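Side-chain contacts in GH62 arabinofuranosidase (Podospora anserina, PDB 4N4B), which probably trims arabinose side units from xylan by hydrolysing terminal non-reducing alpha-L-arabinofuranosides: residues I288-T293 with L298-C303; C219-P224 with L229-A234; V74-A79 with W325-I330; I52-G57 with N304-Y309. All blocks are in the same frame, centred on the assembly; numbering follows the deposited sequence.

Contact 1 of 4, residues I288-T293 with L298-C303; sequences IIRDGT and LLIDPC
Ile288 packs on Ile300, and Arg290 on Leu298 and Ile300. Ile288 and Ile300 run across each other at about a right angle and meet at two points, CD1 of Ile288 on CD1 of Ile300 at 3.8 Å and CG2 on CG2. That same CG2 of Ile300 also touches CG of Arg290. Further out, Leu298 CD1 lies over one face of the Arg290 guanidinium, offset toward its rim and 3.5 Å from Arg290 NE. A bend at chi3 (-71°) turns the guanidinium toward this methyl; NH2 goes on to the carbonyl of Val107 and to a salt bridge with Glu287.

No direct hydrogen bond joins the segments, and water fills that role. One water links Asp291 O with Leu299 O, and a second connects Ile289 O and Asp291 OD1 with the amide of Asp301. A third donates to Asp291 OD2 and Asp301 OD2, 2.9 Å from each, and so may ease the repulsion between the two carboxylates. Asp301 OD1 closes an Asx turn with Cys303 N (2.8 Å).

From the end of strand 286-288, both segments run through the loop that leads to strand 306-311: Arg290 bonds through its backbone to Leu54 of strand 46-55, while Leu298 and Ile300 form backbone hydrogen bonds with Ser222 of strand 216-222.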
# COMPACT_ATOMS: atom_id res chain seq x y z
N ILE A 288 -1.41 6.18 -3.09
CA ILE A 288 -1.47 7.56 -3.56
C ILE A 288 -0.15 8.29 -3.28
O ILE A 288 0.41 8.16 -2.16
CB ILE A 288 -2.68 8.25 -2.90
CG1 ILE A 288 -4.01 7.61 -3.32
CG2 ILE A 288 -2.65 9.79 -3.19
CD1 ILE A 288 -5.28 8.23 -2.73
N ILE A 289 0.30 9.07 -4.23
CA ILE A 289 1.49 9.82 -3.99
C ILE A 289 1.22 10.89 -2.92
O ILE A 289 0.44 11.73 -3.09
CB ILE A 289 2.01 10.48 -5.27
CG1 ILE A 289 2.33 9.44 -6.35
CG2 ILE A 289 3.28 11.23 -4.94
CD1 ILE A 289 2.91 10.04 -7.61
N ARG A 290 1.90 10.79 -1.81
CA ARG A 290 1.76 11.77 -0.76
C ARG A 290 2.86 12.81 -0.90
O ARG A 290 3.99 12.55 -0.92
CB ARG A 290 1.83 11.09 0.63
CG ARG A 290 0.54 10.39 1.02
CD ARG A 290 0.77 9.47 2.21
NE ARG A 290 1.55 8.26 1.94
CZ ARG A 290 2.60 7.86 2.62
NH1 ARG A 290 3.11 8.56 3.60
NH2 ARG A 290 3.20 6.76 2.28
N ASP A 291 2.40 14.02 -0.99
CA ASP A 291 3.29 15.16 -1.01
C ASP A 291 3.00 16.04 0.22
O ASP A 291 2.41 15.60 1.15
CB ASP A 291 3.24 15.86 -2.34
CG ASP A 291 1.83 16.32 -2.73
OD1 ASP A 291 1.00 16.50 -1.86
OD2 ASP A 291 1.55 16.41 -3.93
N GLY A 292 3.54 17.21 0.25
CA GLY A 292 3.35 18.01 1.41
C GLY A 292 3.85 17.41 2.67
O GLY A 292 4.96 16.97 2.79
N THR A 293 3.00 17.47 3.66
CA THR A 293 3.49 16.49 4.85
C THR A 293 3.33 14.94 4.52
O THR A 293 2.61 14.51 3.64
CB THR A 293 2.65 16.92 6.06
OG1 THR A 293 3.10 18.19 6.55
CG2 THR A 293 2.78 15.90 7.15
N LEU A 298 -0.98 10.69 7.31
CA LEU A 298 -1.31 10.05 5.96
C LEU A 298 -2.31 10.91 5.21
O LEU A 298 -3.28 10.51 4.58
CB LEU A 298 -1.84 8.59 6.13
CG LEU A 298 -0.80 7.51 6.27
CD1 LEU A 298 -0.03 7.37 4.98
CD2 LEU A 298 0.18 7.62 7.43
N LEU A 299 -2.04 12.23 5.20
CA LEU A 299 -2.85 13.16 4.48
C LEU A 299 -2.60 13.08 2.96
O LEU A 299 -1.44 13.06 2.50
CB LEU A 299 -2.52 14.62 4.96
CG LEU A 299 -3.36 15.76 4.32
CD1 LEU A 299 -4.79 15.69 4.58
CD2 LEU A 299 -2.81 17.18 4.74
N ILE A 300 -3.66 13.18 2.18
CA ILE A 300 -3.60 13.29 0.68
C ILE A 300 -4.21 14.61 0.21
O ILE A 300 -4.99 15.27 0.97
CB ILE A 300 -4.24 12.11 -0.00
CG1 ILE A 300 -5.74 12.03 0.32
CG2 ILE A 300 -3.42 10.86 0.38
CD1 ILE A 300 -6.48 11.05 -0.56
N ASP A 301 -3.91 14.97 -1.03
CA ASP A 301 -4.55 16.10 -1.69
C ASP A 301 -5.56 15.59 -2.72
O ASP A 301 -5.18 15.12 -3.79
CB ASP A 301 -3.51 17.00 -2.37
CG ASP A 301 -4.14 18.11 -3.19
OD1 ASP A 301 -5.38 18.27 -3.12
OD2 ASP A 301 -3.40 18.82 -3.89
N PRO A 302 -6.84 15.67 -2.38
CA PRO A 302 -7.88 15.13 -3.19
C PRO A 302 -7.98 15.88 -4.51
O PRO A 302 -8.58 15.33 -5.46
CB PRO A 302 -9.18 15.31 -2.36
CG PRO A 302 -8.87 16.43 -1.46
CD PRO A 302 -7.40 16.38 -1.17
N CYS A 303 -7.33 17.01 -4.68
CA CYS A 303 -7.39 17.75 -5.97
C CYS A 303 -6.37 17.29 -7.00
O CYS A 303 -6.44 17.69 -8.16
CB CYS A 303 -7.27 19.25 -5.70
SG CYS A 303 -8.41 19.84 -4.35
O HOH W 1 -1.05 14.16 -1.87
O HOH W 2 -0.13 14.59 0.88
O HOH W 3 -0.67 18.18 -4.57

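Contact 2 of 4, residues C219-P224 with L229-A234; sequences CVYSLP and LLLVEA
The carbonyl oxygen of Leu229 is gripped twice from the opposite strand: Tyr221 N donates a hydrogen bond of 2.9 Å lying in the carbonyl plane, and Val220 CA adds a CA-H...O contact at 3.3 Å. Cys219 O is held in a similar way. It takes the amide of Leu231 almost straight, with 172° at the hydrogen, and the CA-H of Leu230, while the methyl CD1 of Leu230 comes up to it as well. With two more amide bonds, from Cys219 N to Leu231 O and from Leu229 N to Tyr221 O, these make up four bonds of the antiparallel pairing of strands 216-222 and 228-235. Cys219 with Leu231 and Tyr221 with Leu229 are hydrogen-bonded pairs; Val220 with Leu230 is the non-hydrogen-bonded pair between them.

On the face carrying Cys219, Tyr221, Leu229 and Leu231, the closest side-chain approaches are 4.1 Å, between Cys219 CB and Leu231 CB and between Tyr221 CE2 and Leu231 CD1. The latter methyl comes to the edge of the tyrosine ring, near its plane. With chi1 at -64° the ring leans back beside its own backbone N, diagonally toward Leu231. The other face is tighter, Val220 CG2 touching Leu230 CD1 at 3.7 Å.

Every residue that touches here is buried. Between the two strands the polar bonds are backbone ones, while apolar side chains meet on both faces; Val220 O has its partner in Trp167 NE1. Tyr221 OH reaches past its apolar face to the amide of Ile288, at the end of strand 286-288.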
# COMPACT_ATOMS: atom_id res chain seq x y z
N CYS A 219 -5.45 0.83 2.00
CA CYS A 219 -4.93 2.16 2.27
C CYS A 219 -5.94 2.96 3.09
O CYS A 219 -7.13 2.86 2.80
CB CYS A 219 -4.63 3.00 1.03
SG CYS A 219 -3.57 2.24 -0.25
N VAL A 220 -5.49 3.65 4.12
CA VAL A 220 -6.37 4.57 4.92
C VAL A 220 -5.69 5.94 4.93
O VAL A 220 -4.58 6.03 5.44
CB VAL A 220 -6.65 4.02 6.31
CG1 VAL A 220 -7.69 4.92 6.96
CG2 VAL A 220 -7.10 2.53 6.19
N TYR A 221 -6.38 6.92 4.38
CA TYR A 221 -5.85 8.27 4.27
C TYR A 221 -6.73 9.28 4.99
O TYR A 221 -7.93 9.08 5.07
CB TYR A 221 -5.76 8.66 2.82
CG TYR A 221 -4.81 7.87 1.96
CD1 TYR A 221 -3.48 7.99 2.19
CD2 TYR A 221 -5.28 7.01 0.99
CE1 TYR A 221 -2.54 7.29 1.48
CE2 TYR A 221 -4.33 6.28 0.21
CZ TYR A 221 -2.99 6.45 0.46
OH TYR A 221 -2.05 5.77 -0.29
N SER A 222 -6.11 10.34 5.42
CA SER A 222 -6.86 11.50 5.88
C SER A 222 -6.99 12.50 4.76
O SER A 222 -6.22 12.60 3.81
CB SER A 222 -6.20 12.15 7.08
OG SER A 222 -4.94 12.70 6.83
N LEU A 223 -8.13 13.27 4.85
CA LEU A 223 -8.52 14.26 3.85
C LEU A 223 -8.46 15.66 4.46
O LEU A 223 -8.65 15.78 5.68
CB LEU A 223 -9.88 13.95 3.33
CG LEU A 223 -10.11 12.53 2.65
CD1 LEU A 223 -11.58 12.26 2.46
CD2 LEU A 223 -9.39 12.59 1.33
N PRO A 224 -8.22 16.66 3.68
CA PRO A 224 -8.17 18.06 4.25
C PRO A 224 -9.49 18.44 4.93
O PRO A 224 -9.36 19.29 5.89
CB PRO A 224 -7.92 18.93 3.01
CG PRO A 224 -7.37 17.95 1.94
CD PRO A 224 -7.94 16.65 2.25
N LEU A 229 -10.48 8.26 4.01
CA LEU A 229 -10.70 7.46 2.75
C LEU A 229 -10.08 6.06 2.98
O LEU A 229 -8.89 6.01 3.29
CB LEU A 229 -10.05 8.16 1.56
CG LEU A 229 -10.07 7.45 0.21
CD1 LEU A 229 -11.49 7.25 -0.25
CD2 LEU A 229 -9.14 8.16 -0.79
N LEU A 230 -10.84 5.04 2.72
CA LEU A 230 -10.39 3.66 2.81
C LEU A 230 -10.48 3.13 1.40
O LEU A 230 -11.50 3.16 0.71
CB LEU A 230 -11.34 2.85 3.72
CG LEU A 230 -11.16 1.33 3.67
CD1 LEU A 230 -9.85 0.93 4.28
CD2 LEU A 230 -12.26 0.66 4.46
N LEU A 231 -9.36 2.54 0.97
CA LEU A 231 -9.24 1.73 -0.28
C LEU A 231 -8.85 0.31 0.07
O LEU A 231 -8.00 0.04 0.93
CB LEU A 231 -8.07 2.30 -1.14
CG LEU A 231 -8.12 3.79 -1.44
CD1 LEU A 231 -6.91 4.18 -2.27
CD2 LEU A 231 -9.41 4.24 -2.09
N VAL A 232 -9.52 -0.66 -0.57
CA VAL A 232 -9.19 -2.06 -0.47
C VAL A 232 -9.24 -2.73 -1.83
O VAL A 232 -10.09 -2.43 -2.62
CB VAL A 232 -10.20 -2.78 0.55
CG1 VAL A 232 -9.71 -4.21 0.73
CG2 VAL A 232 -10.16 -2.07 1.92
N GLU A 233 -8.24 -3.63 -2.06
CA GLU A 233 -8.18 -4.38 -3.31
C GLU A 233 -9.15 -5.56 -3.22
O GLU A 233 -9.24 -6.25 -2.20
CB GLU A 233 -6.74 -4.81 -3.53
CG GLU A 233 -6.53 -5.48 -4.89
CD GLU A 233 -5.12 -5.88 -5.19
OE1 GLU A 233 -4.18 -5.38 -4.53
OE2 GLU A 233 -4.93 -6.74 -6.11
N ALA A 234 -9.75 -5.80 -4.38
CA ALA A 234 -10.70 -6.88 -4.58
C ALA A 234 -10.37 -7.67 -5.84
O ALA A 234 -9.55 -7.24 -6.67
CB ALA A 234 -12.08 -6.27 -4.66

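Contact 3 of 4, residues V74-A79 with W325-I330; sequences VYFTFA and WRLGFI
Phe78 and Phe329 reach toward each other from opposite directions and meet at their far ends, Phe78 CZ lying 4.0 Å from Phe329 CZ. Relative to the Phe329 ring, the incoming carbon sits at the edge, near the ring plane; Phe78 CE2 follows at 4.2 Å from Phe329 CZ. The wider surfaces of the two rings are used elsewhere, Phe329 stacking with Trp81 and Phe78 with His59. Phe76 is approached at its edge too: the methyl CD1 of Leu327 lies near the plane of its ring, 4.1 Å from Phe76 CZ, while Phe89 is a second aromatic neighbour of that ring.

The two backbones stay far apart, with no alpha carbons nearer than the 12.4 Å between Phe76 CA and Leu327 CA, and long side chains span the gap. Phe76 and Phe78, two apart on strand 70-78, fall on the same side; chi1 of 58° and 48° sets CG of each in the crowded position between the backbone N and the carbonyl carbon. Leu327 and Phe329 alternate in the same way on strand 326-332, either side of Gly328, and both point at the opposing strand.

Strand 70-78 belongs to the first four-stranded sheet and strand 326-332 to the mixed sheet that closes the chain, so the contact joins two blades of the propeller. No hydrogen bond crosses it, and all four touching side chains are buried and apolar. Cohesion between the blades at this point is thus hydrophobic and aromatic, made by aromatic rings and a leucine methyl.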
# COMPACT_ATOMS: atom_id res chain seq x y z
N VAL A 74 12.78 -3.28 -1.66
CA VAL A 74 13.69 -2.45 -2.44
C VAL A 74 13.29 -0.98 -2.31
O VAL A 74 12.14 -0.69 -2.20
CB VAL A 74 13.76 -2.92 -3.92
CG1 VAL A 74 12.40 -2.70 -4.66
CG2 VAL A 74 14.88 -2.24 -4.70
N TYR A 75 14.30 -0.10 -2.35
CA TYR A 75 14.13 1.39 -2.38
C TYR A 75 14.64 1.93 -3.70
O TYR A 75 15.69 1.48 -4.22
CB TYR A 75 14.97 2.00 -1.26
CG TYR A 75 15.04 3.51 -1.28
CD1 TYR A 75 13.96 4.32 -1.02
CD2 TYR A 75 16.25 4.13 -1.64
CE1 TYR A 75 14.05 5.66 -1.11
CE2 TYR A 75 16.39 5.51 -1.68
CZ TYR A 75 15.32 6.25 -1.44
OH TYR A 75 15.41 7.67 -1.47
N PHE A 76 13.94 2.86 -4.25
CA PHE A 76 14.42 3.62 -5.40
C PHE A 76 13.82 4.98 -5.40
O PHE A 76 12.81 5.28 -4.75
CB PHE A 76 14.24 2.84 -6.70
CG PHE A 76 12.83 2.43 -7.01
CD1 PHE A 76 12.31 1.27 -6.43
CD2 PHE A 76 12.02 3.19 -7.85
CE1 PHE A 76 10.97 0.90 -6.72
CE2 PHE A 76 10.71 2.76 -8.10
CZ PHE A 76 10.21 1.65 -7.53
N THR A 77 14.38 5.91 -6.23
CA THR A 77 14.06 7.32 -6.20
C THR A 77 14.23 7.97 -7.54
O THR A 77 15.07 7.50 -8.31
CB THR A 77 14.90 8.00 -5.11
OG1 THR A 77 14.59 9.42 -5.03
CG2 THR A 77 16.36 7.81 -5.29
N PHE A 78 13.45 8.97 -7.84
CA PHE A 78 13.51 9.61 -9.14
C PHE A 78 12.73 10.89 -9.02
O PHE A 78 11.84 10.99 -8.28
CB PHE A 78 12.85 8.71 -10.25
CG PHE A 78 11.51 8.17 -9.87
CD1 PHE A 78 11.42 7.00 -9.17
CD2 PHE A 78 10.37 8.83 -10.17
CE1 PHE A 78 10.22 6.50 -8.77
CE2 PHE A 78 9.15 8.35 -9.76
CZ PHE A 78 9.08 7.17 -9.03
N ALA A 79 13.10 11.84 -9.86
CA ALA A 79 12.35 13.05 -9.97
C ALA A 79 11.16 12.90 -10.96
O ALA A 79 10.13 12.52 -10.57
CB ALA A 79 13.28 14.21 -10.35
N TRP A 325 4.70 -8.79 -12.42
CA TRP A 325 4.19 -7.52 -11.94
C TRP A 325 5.18 -6.37 -12.22
O TRP A 325 6.33 -6.52 -12.03
CB TRP A 325 3.87 -7.57 -10.43
CG TRP A 325 2.80 -8.46 -10.01
CD1 TRP A 325 2.96 -9.69 -9.50
CD2 TRP A 325 1.40 -8.26 -10.16
NE1 TRP A 325 1.76 -10.26 -9.25
CE2 TRP A 325 0.77 -9.42 -9.67
CE3 TRP A 325 0.60 -7.21 -10.61
CZ2 TRP A 325 -0.59 -9.55 -9.61
CZ3 TRP A 325 -0.76 -7.34 -10.57
CH2 TRP A 325 -1.35 -8.51 -10.06
N ARG A 326 4.62 -5.27 -12.71
CA ARG A 326 5.31 -4.04 -13.02
C ARG A 326 4.51 -2.87 -12.46
O ARG A 326 3.37 -2.95 -12.30
CB ARG A 326 5.45 -3.85 -14.56
CG ARG A 326 5.98 -5.04 -15.38
CD ARG A 326 7.45 -5.32 -15.04
NE ARG A 326 7.97 -6.48 -15.76
CZ ARG A 326 8.16 -7.67 -15.23
NH1 ARG A 326 7.91 -7.91 -13.98
NH2 ARG A 326 8.68 -8.63 -15.96
N LEU A 327 5.22 -1.78 -12.22
CA LEU A 327 4.60 -0.58 -11.64
C LEU A 327 4.42 0.52 -12.67
O LEU A 327 5.26 0.77 -13.44
CB LEU A 327 5.42 -0.01 -10.44
CG LEU A 327 5.86 -0.98 -9.34
CD1 LEU A 327 6.62 -0.22 -8.24
CD2 LEU A 327 4.63 -1.71 -8.78
N GLY A 328 3.26 1.15 -12.59
CA GLY A 328 2.93 2.34 -13.31
C GLY A 328 2.20 3.31 -12.41
O GLY A 328 2.10 3.13 -11.21
N PHE A 329 1.64 4.33 -13.06
CA PHE A 329 0.84 5.33 -12.33
C PHE A 329 -0.47 5.53 -13.02
O PHE A 329 -0.52 5.61 -14.27
CB PHE A 329 1.53 6.74 -12.28
CG PHE A 329 2.90 6.78 -11.62
CD1 PHE A 329 2.95 6.95 -10.29
CD2 PHE A 329 4.06 6.60 -12.29
CE1 PHE A 329 4.18 7.09 -9.62
CE2 PHE A 329 5.29 6.69 -11.62
CZ PHE A 329 5.27 6.92 -10.28
N ILE A 330 -1.51 5.75 -12.23
CA ILE A 330 -2.78 6.33 -12.70
C ILE A 330 -2.95 7.72 -12.15
O ILE A 330 -2.64 7.95 -10.95
CB ILE A 330 -4.01 5.45 -12.46
CG1 ILE A 330 -4.10 4.93 -11.04
CG2 ILE A 330 -4.01 4.31 -13.51
CD1 ILE A 330 -5.31 4.08 -10.76

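Contact 4 of 4, residues I52-G57 with N304-Y309; sequences IILING and NIRFMY
Strands 46-55 and 306-311 come no closer here than 7.4 Å, between Ile52 CA and Met308 CA, too far for backbone pairing, so Ile52 and Leu54 meet Met308 and Arg306 by side chains alone. Ile52 and Met308 cross at about a right angle. CD1 of the isoleucine touches the thioether sulfur, Met308 SD, at 3.9 Å, and Ile52 CG2 rests on Met308 CB at 4.0 Å. The methionine is stretched out, CG anti to its amide nitrogen (chi1 -161°) and the chain extended beyond, which carries the sulfur across to the isoleucine tip.

Leu54 and Arg306 also cross nearly perpendicularly. The methyl CD2 of Leu54 meets the edge of the guanidinium, in its plane, 3.6 Å from Arg306 NH2. Arg306 does not run straight: bends at chi2 (91°) and chi3 fold it back so that NH1 hydrogen-bonds to the carbonyl of Asn304, two residues earlier. That bond is 2.8 Å long from Arg306 NH1 to Asn304 O, close to straight and nearly along the C=O axis. Because Asn304 O also lies in the guanidinium plane, the bond restrains the flat group while its NH2 side faces the leucine. A long, weak ion pair to Asp291 adds to NH1.

Residues 289 and 290 lie between the two strands, Ile289 bonding through its backbone to Arg306. Phe329 of strand 326-332 packs on both Ile52 and Met308, and Val61 of strand 58-67 lies against Ile52.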
# COMPACT_ATOMS: atom_id res chain seq x y z
N ILE A 52 4.85 5.31 -1.73
CA ILE A 52 5.51 6.44 -2.45
C ILE A 52 5.15 7.76 -1.81
O ILE A 52 3.99 8.09 -1.58
CB ILE A 52 5.09 6.39 -3.94
CG1 ILE A 52 5.72 7.56 -4.67
CG2 ILE A 52 3.60 6.31 -4.13
CD1 ILE A 52 5.68 7.43 -6.17
N ILE A 53 6.18 8.56 -1.68
CA ILE A 53 6.10 9.96 -1.20
C ILE A 53 6.93 10.80 -2.12
O ILE A 53 7.76 10.38 -2.85
CB ILE A 53 6.45 10.12 0.29
CG1 ILE A 53 7.88 9.83 0.49
CG2 ILE A 53 5.57 9.31 1.19
CD1 ILE A 53 8.39 10.14 1.90
N LEU A 54 6.58 12.10 -2.08
CA LEU A 54 7.16 13.14 -2.92
C LEU A 54 7.62 14.26 -2.01
O LEU A 54 6.86 14.78 -1.24
CB LEU A 54 6.17 13.63 -3.96
CG LEU A 54 6.61 14.74 -4.91
CD1 LEU A 54 7.82 14.36 -5.67
CD2 LEU A 54 5.49 15.10 -5.86
N ILE A 55 8.90 14.57 -2.07
CA ILE A 55 9.51 15.65 -1.21
C ILE A 55 10.23 16.60 -2.20
O ILE A 55 11.23 16.27 -2.79
CB ILE A 55 10.50 15.09 -0.25
CG1 ILE A 55 9.86 13.99 0.65
CG2 ILE A 55 11.10 16.22 0.61
CD1 ILE A 55 10.83 13.29 1.56
N ASN A 56 9.63 17.75 -2.35
CA ASN A 56 10.20 18.83 -3.19
C ASN A 56 10.71 18.35 -4.56
O ASN A 56 11.88 18.59 -4.93
CB ASN A 56 11.25 19.57 -2.34
CG ASN A 56 10.61 20.34 -1.19
OD1 ASN A 56 9.47 20.78 -1.29
ND2 ASN A 56 11.26 20.36 -0.07
N GLY A 57 9.88 17.61 -5.25
CA GLY A 57 10.23 17.15 -6.59
C GLY A 57 10.90 15.78 -6.68
O GLY A 57 10.97 15.21 -7.78
N ASN A 304 -5.41 16.45 -6.55
CA ASN A 304 -4.32 16.06 -7.39
C ASN A 304 -3.86 14.63 -7.08
O ASN A 304 -2.68 14.43 -6.78
CB ASN A 304 -3.16 17.05 -7.20
CG ASN A 304 -3.51 18.44 -7.67
OD1 ASN A 304 -3.51 18.72 -8.87
ND2 ASN A 304 -3.77 19.33 -6.71
N ILE A 305 -4.80 13.71 -7.12
CA ILE A 305 -4.49 12.29 -6.82
C ILE A 305 -3.74 11.59 -7.97
O ILE A 305 -4.24 11.60 -9.08
CB ILE A 305 -5.74 11.54 -6.42
CG1 ILE A 305 -6.30 12.05 -5.12
CG2 ILE A 305 -5.41 10.03 -6.30
CD1 ILE A 305 -7.64 11.60 -4.81
N ARG A 306 -2.59 11.02 -7.67
CA ARG A 306 -1.93 10.09 -8.55
C ARG A 306 -1.62 8.87 -7.67
O ARG A 306 -1.33 8.98 -6.46
CB ARG A 306 -0.62 10.70 -9.03
CG ARG A 306 -0.76 12.00 -9.89
CD ARG A 306 -0.71 13.21 -9.06
NE ARG A 306 0.66 13.45 -8.61
CZ ARG A 306 1.04 14.10 -7.52
NH1 ARG A 306 0.13 14.65 -6.63
NH2 ARG A 306 2.32 14.24 -7.31
N PHE A 307 -1.72 7.71 -8.28
CA PHE A 307 -1.72 6.41 -7.55
C PHE A 307 -0.70 5.51 -8.27
O PHE A 307 -0.88 5.20 -9.48
CB PHE A 307 -3.10 5.83 -7.54
CG PHE A 307 -3.28 4.53 -6.77
CD1 PHE A 307 -3.47 4.53 -5.39
CD2 PHE A 307 -3.40 3.32 -7.44
CE1 PHE A 307 -3.73 3.37 -4.70
CE2 PHE A 307 -3.66 2.16 -6.76
CZ PHE A 307 -3.78 2.13 -5.36
N MET A 308 0.43 5.18 -7.63
CA MET A 308 1.36 4.22 -8.18
C MET A 308 0.76 2.86 -7.93
O MET A 308 0.39 2.57 -6.80
CB MET A 308 2.71 4.37 -7.52
CG MET A 308 3.80 3.73 -8.36
SD MET A 308 5.40 3.80 -7.55
CE MET A 308 6.52 3.53 -8.88
N TYR A 309 0.70 2.01 -8.95
CA TYR A 309 0.05 0.70 -8.84
C TYR A 309 0.83 -0.34 -9.53
O TYR A 309 1.73 -0.10 -10.33
CB TYR A 309 -1.38 0.79 -9.34
CG TYR A 309 -1.45 0.79 -10.88
CD1 TYR A 309 -1.17 1.91 -11.65
CD2 TYR A 309 -1.79 -0.37 -11.57
CE1 TYR A 309 -1.23 1.91 -13.02
CE2 TYR A 309 -1.90 -0.38 -12.95
CZ TYR A 309 -1.61 0.78 -13.64
OH TYR A 309 -1.75 0.72 -15.05

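In the fold
The protein is a beta-propeller, and the sheets here form five blades. Contact 2 lies within one blade, the hairpin of strands 216-222 and 228-235; contacts 3 and 4, with centres 10 Å apart, both join the first four-stranded sheet to the late mixed sheet. Contact 1 lies between, its centre about 7 Å from that of contact 4 and 11 Å from that of contact 2. Along the chain contacts 3 and 4 interleave, and contacts 2 and 1 follow in series inside the span they close. Early and late strands are thus brought together where the propeller ring closes, and every contact has a side chain within about 10 Å of the bound calcium ion.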